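Local coordinates for protein putative HAD-hydrolase YfnB (Bacillus subtilis, PDB 3ED5) that is a putative hydrolase of the haloacid dehalogenase superfamily, possibly a 5'-nucleotidase, at residues D43-W56 with V69-Y83. Residues are numbered along the deposited sequence; the frame is centred on the assembly and turned at random. Where two conformers were deposited one is given.
Sequences DMKAQYKTINQGLW and VVNTRFSALLKEYGY. With FMT (formic acid), chain E; FMT (formic acid), chain B; FMT (formic acid), chain F.
One face of the Y81 ring carries CG of M44, 3.6 Å from the ring centroid and almost on the ring normal. The selenium of this selenomethionine lies over the same ring in a Met-aromatic contact, its polarisability suiting an aromatic neighbour, and a bend at chi3 (83°) brings CE to within 3.7 Å of L78 CD2. At the far end V69 CG1 sits on a face of the W56 indole, 3.6 Å from the centroid of its five-membered ring, while R73 NH1 lies at the indole edge near NE1; both are donors and make no bond. The Y48 and F74 rings are nearly parallel (5°) but slid apart, so they barely overlap. The Y48 hydroxyl stands over one face of the R73 guanidinium and V70 CG1 packs on the opposite face, whereas N52 OD1 lies at its edge.

Two knobs enter holes across these antiparallel helices: L77 among M44, Q47, Y48 and I51, and R73 among Y48, N52, L55 and W56. Arginine suits the second because its aliphatic stem packs on L55 CD1 while its extended chain carries the charge onward. R73 NH1 donates to N52 OD1 (2.9 Å, 163°), and NH2 forms a salt bridge with E91 of helix 87-98. A formate binds both NH1 and NH2.

This helical pair belongs to the cap of a HAD hydrolase, the side chain of W56 about 9 Å from that of D13, the nucleophile by similarity. E91 and formate would be expected to balance R73's charge, while N52 fixes NH1. The formate, probably from the crystallisation liquor, shows that an anion can bind here; any substrate role is unestablished.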
# COMPACT_ATOMS: atom_id res chain seq x y z
N ASP A 43 -24.63 -2.91 1.28
CA ASP A 43 -24.67 -2.13 0.05
C ASP A 43 -23.78 -0.92 0.16
O ASP A 43 -22.98 -0.67 -0.75
CB ASP A 43 -26.09 -1.71 -0.35
CG ASP A 43 -26.95 -2.88 -0.80
OD1 ASP A 43 -26.39 -3.99 -0.98
OD2 ASP A 43 -28.18 -2.70 -0.97
N MSE A 44 -23.88 -0.18 1.27
CA MSE A 44 -23.01 0.99 1.47
C MSE A 44 -21.52 0.68 1.52
O MSE A 44 -20.72 1.40 0.93
CB MSE A 44 -23.43 1.80 2.69
CG MSE A 44 -24.69 2.56 2.43
SE MSE A 44 -25.55 3.28 4.07
CE MSE A 44 -24.46 4.86 4.19
N LYS A 45 -21.17 -0.40 2.21
CA LYS A 45 -19.78 -0.81 2.30
C LYS A 45 -19.21 -1.14 0.92
O LYS A 45 -18.04 -0.77 0.60
CB LYS A 45 -19.70 -2.01 3.23
CG LYS A 45 -18.33 -2.25 3.80
CD LYS A 45 -18.42 -2.84 5.20
CE LYS A 45 -19.39 -4.03 5.29
NZ LYS A 45 -18.77 -5.17 6.06
N ALA A 46 -20.00 -1.86 0.14
CA ALA A 46 -19.61 -2.24 -1.21
C ALA A 46 -19.43 -0.98 -2.06
O ALA A 46 -18.42 -0.85 -2.75
CB ALA A 46 -20.66 -3.15 -1.83
N GLN A 47 -20.39 -0.05 -1.98
CA GLN A 47 -20.24 1.19 -2.77
C GLN A 47 -19.04 2.02 -2.32
O GLN A 47 -18.33 2.58 -3.18
CB GLN A 47 -21.51 2.05 -2.79
CG GLN A 47 -22.69 1.45 -3.58
CD GLN A 47 -22.39 1.06 -5.04
OE1 GLN A 47 -21.97 1.87 -5.88
NE2 GLN A 47 -22.66 -0.21 -5.35
N TYR A 48 -18.79 2.09 -1.00
CA TYR A 48 -17.60 2.78 -0.48
C TYR A 48 -16.35 2.20 -1.15
O TYR A 48 -15.47 2.94 -1.67
CB TYR A 48 -17.42 2.67 1.05
CG TYR A 48 -16.07 3.22 1.44
CD1 TYR A 48 -15.84 4.60 1.40
CD2 TYR A 48 -15.00 2.38 1.75
CE1 TYR A 48 -14.60 5.14 1.68
CE2 TYR A 48 -13.73 2.91 2.05
CZ TYR A 48 -13.54 4.29 2.01
OH TYR A 48 -12.30 4.83 2.30
N LYS A 49 -16.27 0.87 -1.17
CA LYS A 49 -15.06 0.26 -1.74
C LYS A 49 -14.90 0.59 -3.23
O LYS A 49 -13.77 0.88 -3.65
CB LYS A 49 -15.02 -1.25 -1.47
CG LYS A 49 -14.85 -1.57 0.03
CD LYS A 49 -14.47 -3.04 0.23
CE LYS A 49 -14.23 -3.40 1.70
NZ LYS A 49 -15.44 -4.01 2.33
N THR A 50 -16.00 0.61 -3.99
CA THR A 50 -15.92 0.90 -5.41
C THR A 50 -15.53 2.37 -5.65
O THR A 50 -14.67 2.67 -6.50
CB THR A 50 -17.25 0.56 -6.15
OG1 THR A 50 -17.59 -0.83 -5.90
CG2 THR A 50 -17.10 0.79 -7.66
N ILE A 51 -16.20 3.26 -4.90
CA ILE A 51 -15.91 4.69 -4.98
C ILE A 51 -14.45 4.96 -4.60
O ILE A 51 -13.74 5.65 -5.34
CB ILE A 51 -16.80 5.49 -4.07
CG1 ILE A 51 -18.21 5.53 -4.69
CG2 ILE A 51 -16.32 6.94 -3.90
CD1 ILE A 51 -19.38 5.93 -3.69
N ASN A 52 -14.03 4.41 -3.47
CA ASN A 52 -12.69 4.64 -2.95
C ASN A 52 -11.67 4.14 -3.97
O ASN A 52 -10.69 4.86 -4.29
CB ASN A 52 -12.50 3.98 -1.59
CG ASN A 52 -11.16 4.30 -0.97
OD1 ASN A 52 -10.79 5.47 -0.84
ND2 ASN A 52 -10.41 3.27 -0.58
N GLN A 53 -11.92 2.95 -4.52
CA GLN A 53 -11.01 2.37 -5.54
C GLN A 53 -10.89 3.29 -6.78
O GLN A 53 -9.79 3.55 -7.25
CB GLN A 53 -11.41 0.93 -5.94
CG GLN A 53 -10.69 0.32 -7.17
CD GLN A 53 -9.20 0.03 -6.95
OE1 GLN A 53 -8.73 -0.01 -5.81
NE2 GLN A 53 -8.45 -0.17 -8.06
N GLY A 54 -12.02 3.79 -7.28
CA GLY A 54 -12.01 4.67 -8.45
C GLY A 54 -11.28 5.97 -8.21
O GLY A 54 -10.63 6.48 -9.10
N LEU A 55 -11.41 6.53 -7.00
CA LEU A 55 -10.76 7.80 -6.68
C LEU A 55 -9.25 7.56 -6.55
O LEU A 55 -8.46 8.31 -7.12
CB LEU A 55 -11.34 8.42 -5.40
CG LEU A 55 -12.84 8.79 -5.44
CD1 LEU A 55 -13.29 9.17 -4.04
CD2 LEU A 55 -13.10 9.93 -6.42
N TRP A 56 -8.84 6.50 -5.85
CA TRP A 56 -7.38 6.22 -5.75
C TRP A 56 -6.80 5.94 -7.13
O TRP A 56 -5.68 6.38 -7.44
CB TRP A 56 -7.03 5.07 -4.77
CG TRP A 56 -7.09 5.50 -3.36
CD1 TRP A 56 -8.24 5.55 -2.56
CD2 TRP A 56 -6.02 6.02 -2.56
NE1 TRP A 56 -7.92 6.03 -1.31
CE2 TRP A 56 -6.57 6.33 -1.28
CE3 TRP A 56 -4.62 6.19 -2.76
CZ2 TRP A 56 -5.80 6.83 -0.23
CZ3 TRP A 56 -3.85 6.71 -1.70
CH2 TRP A 56 -4.44 7.03 -0.45
N VAL A 69 -9.00 12.96 -3.18
CA VAL A 69 -9.45 11.56 -2.99
C VAL A 69 -10.00 11.39 -1.57
O VAL A 69 -11.17 10.98 -1.38
CB VAL A 69 -8.29 10.52 -3.22
CG1 VAL A 69 -8.71 9.09 -2.75
CG2 VAL A 69 -7.87 10.51 -4.70
N VAL A 70 -9.18 11.72 -0.57
CA VAL A 70 -9.54 11.32 0.79
C VAL A 70 -10.61 12.24 1.36
O VAL A 70 -11.41 11.77 2.17
CB VAL A 70 -8.36 11.20 1.77
CG1 VAL A 70 -7.37 10.10 1.26
CG2 VAL A 70 -7.68 12.56 2.02
N ASN A 71 -10.62 13.50 0.92
CA ASN A 71 -11.60 14.50 1.42
C ASN A 71 -12.92 14.49 0.69
O ASN A 71 -13.87 15.21 1.08
CB ASN A 71 -10.99 15.89 1.49
CG ASN A 71 -9.91 15.96 2.54
OD1 ASN A 71 -10.05 15.37 3.60
ND2 ASN A 71 -8.83 16.68 2.25
N THR A 72 -13.02 13.70 -0.38
CA THR A 72 -14.33 13.58 -1.01
C THR A 72 -15.00 12.21 -0.93
O THR A 72 -16.21 12.11 -1.15
CB THR A 72 -14.35 14.07 -2.48
OG1 THR A 72 -13.43 13.30 -3.24
CG2 THR A 72 -13.94 15.55 -2.58
N ARG A 73 -14.24 11.16 -0.64
CA ARG A 73 -14.80 9.80 -0.72
C ARG A 73 -16.02 9.64 0.21
O ARG A 73 -17.05 9.08 -0.20
CB ARG A 73 -13.75 8.72 -0.44
CG ARG A 73 -13.07 8.86 0.93
CD ARG A 73 -11.78 7.99 0.96
NE ARG A 73 -10.98 8.21 2.16
CZ ARG A 73 -9.86 7.52 2.41
NH1 ARG A 73 -9.50 6.53 1.57
NH2 ARG A 73 -9.16 7.76 3.50
N PHE A 74 -15.93 10.16 1.43
CA PHE A 74 -17.08 9.96 2.37
C PHE A 74 -18.26 10.86 2.08
O PHE A 74 -19.41 10.48 2.34
CB PHE A 74 -16.66 10.09 3.84
CG PHE A 74 -15.69 9.04 4.24
CD1 PHE A 74 -16.10 7.72 4.35
CD2 PHE A 74 -14.34 9.35 4.46
CE1 PHE A 74 -15.14 6.70 4.68
CE2 PHE A 74 -13.41 8.37 4.79
CZ PHE A 74 -13.81 7.06 4.88
N SER A 75 -18.01 12.04 1.54
CA SER A 75 -19.14 12.87 1.11
C SER A 75 -19.77 12.30 -0.17
O SER A 75 -21.01 12.31 -0.27
CB SER A 75 -18.76 14.34 0.95
OG SER A 75 -17.50 14.46 0.34
N ALA A 76 -18.96 11.79 -1.10
CA ALA A 76 -19.54 11.12 -2.30
C ALA A 76 -20.44 9.95 -1.90
O ALA A 76 -21.54 9.79 -2.44
CB ALA A 76 -18.43 10.63 -3.24
N LEU A 77 -19.98 9.15 -0.94
CA LEU A 77 -20.79 8.02 -0.48
C LEU A 77 -22.05 8.49 0.25
O LEU A 77 -23.19 8.14 -0.15
CB LEU A 77 -19.95 7.14 0.46
CG LEU A 77 -20.68 5.93 1.06
CD1 LEU A 77 -20.97 4.89 -0.03
CD2 LEU A 77 -19.83 5.37 2.22
N LEU A 78 -21.88 9.29 1.30
CA LEU A 78 -23.06 9.65 2.12
C LEU A 78 -24.06 10.53 1.39
O LEU A 78 -25.27 10.39 1.61
CB LEU A 78 -22.66 10.25 3.48
CG LEU A 78 -21.87 9.29 4.38
CD1 LEU A 78 -21.36 9.99 5.61
CD2 LEU A 78 -22.69 8.08 4.75
N LYS A 79 -23.60 11.41 0.51
CA LYS A 79 -24.52 12.28 -0.25
C LYS A 79 -25.57 11.52 -1.10
O LYS A 79 -26.76 11.90 -1.13
CB LYS A 79 -23.73 13.25 -1.14
CG LYS A 79 -24.56 14.35 -1.79
CD LYS A 79 -23.80 15.00 -2.96
CE LYS A 79 -22.51 15.64 -2.54
NZ LYS A 79 -21.69 15.87 -3.78
N GLU A 80 -25.16 10.39 -1.69
CA GLU A 80 -26.05 9.64 -2.57
C GLU A 80 -27.04 8.79 -1.76
O GLU A 80 -28.07 8.36 -2.29
CB GLU A 80 -25.24 8.81 -3.57
CG GLU A 80 -24.60 7.58 -3.00
CD GLU A 80 -23.92 6.72 -4.09
OE1 GLU A 80 -23.17 5.79 -3.72
OE2 GLU A 80 -24.18 6.95 -5.28
N TYR A 81 -26.73 8.59 -0.48
CA TYR A 81 -27.66 7.98 0.50
C TYR A 81 -28.46 9.05 1.27
O TYR A 81 -29.20 8.73 2.23
CB TYR A 81 -26.92 6.97 1.42
CG TYR A 81 -26.48 5.74 0.63
CD1 TYR A 81 -25.21 5.63 0.07
CD2 TYR A 81 -27.41 4.71 0.36
CE1 TYR A 81 -24.86 4.53 -0.71
CE2 TYR A 81 -27.06 3.60 -0.39
CZ TYR A 81 -25.81 3.52 -0.92
OH TYR A 81 -25.53 2.39 -1.67
N GLY A 82 -28.39 10.30 0.81
CA GLY A 82 -29.28 11.37 1.29
C GLY A 82 -28.79 12.15 2.50
O GLY A 82 -29.56 12.91 3.10
N TYR A 83 -27.53 11.95 2.89
CA TYR A 83 -26.93 12.67 4.03
C TYR A 83 -26.07 13.85 3.56
O TYR A 83 -25.22 13.68 2.67
CB TYR A 83 -26.04 11.75 4.89
CG TYR A 83 -26.70 10.49 5.45
CD1 TYR A 83 -27.39 10.51 6.68
CD2 TYR A 83 -26.62 9.28 4.77
CE1 TYR A 83 -27.97 9.34 7.20
CE2 TYR A 83 -27.20 8.11 5.27
CZ TYR A 83 -27.88 8.15 6.49
OH TYR A 83 -28.45 6.99 6.97
C FMT E . -11.22 0.03 -0.89
O1 FMT E . -11.60 0.79 -0.01
O2 FMT E . -11.42 0.22 -2.09
C FMT B . -6.10 5.47 2.97
O1 FMT B . -7.30 5.28 3.06
O2 FMT B . -5.59 6.58 3.04
C FMT F . -9.38 18.56 -1.10
O1 FMT F . -9.01 18.73 0.06
O2 FMT F . -8.67 18.81 -2.08
O HOH W 1 -22.10 4.50 -5.79
O HOH W 2 -8.18 3.65 1.28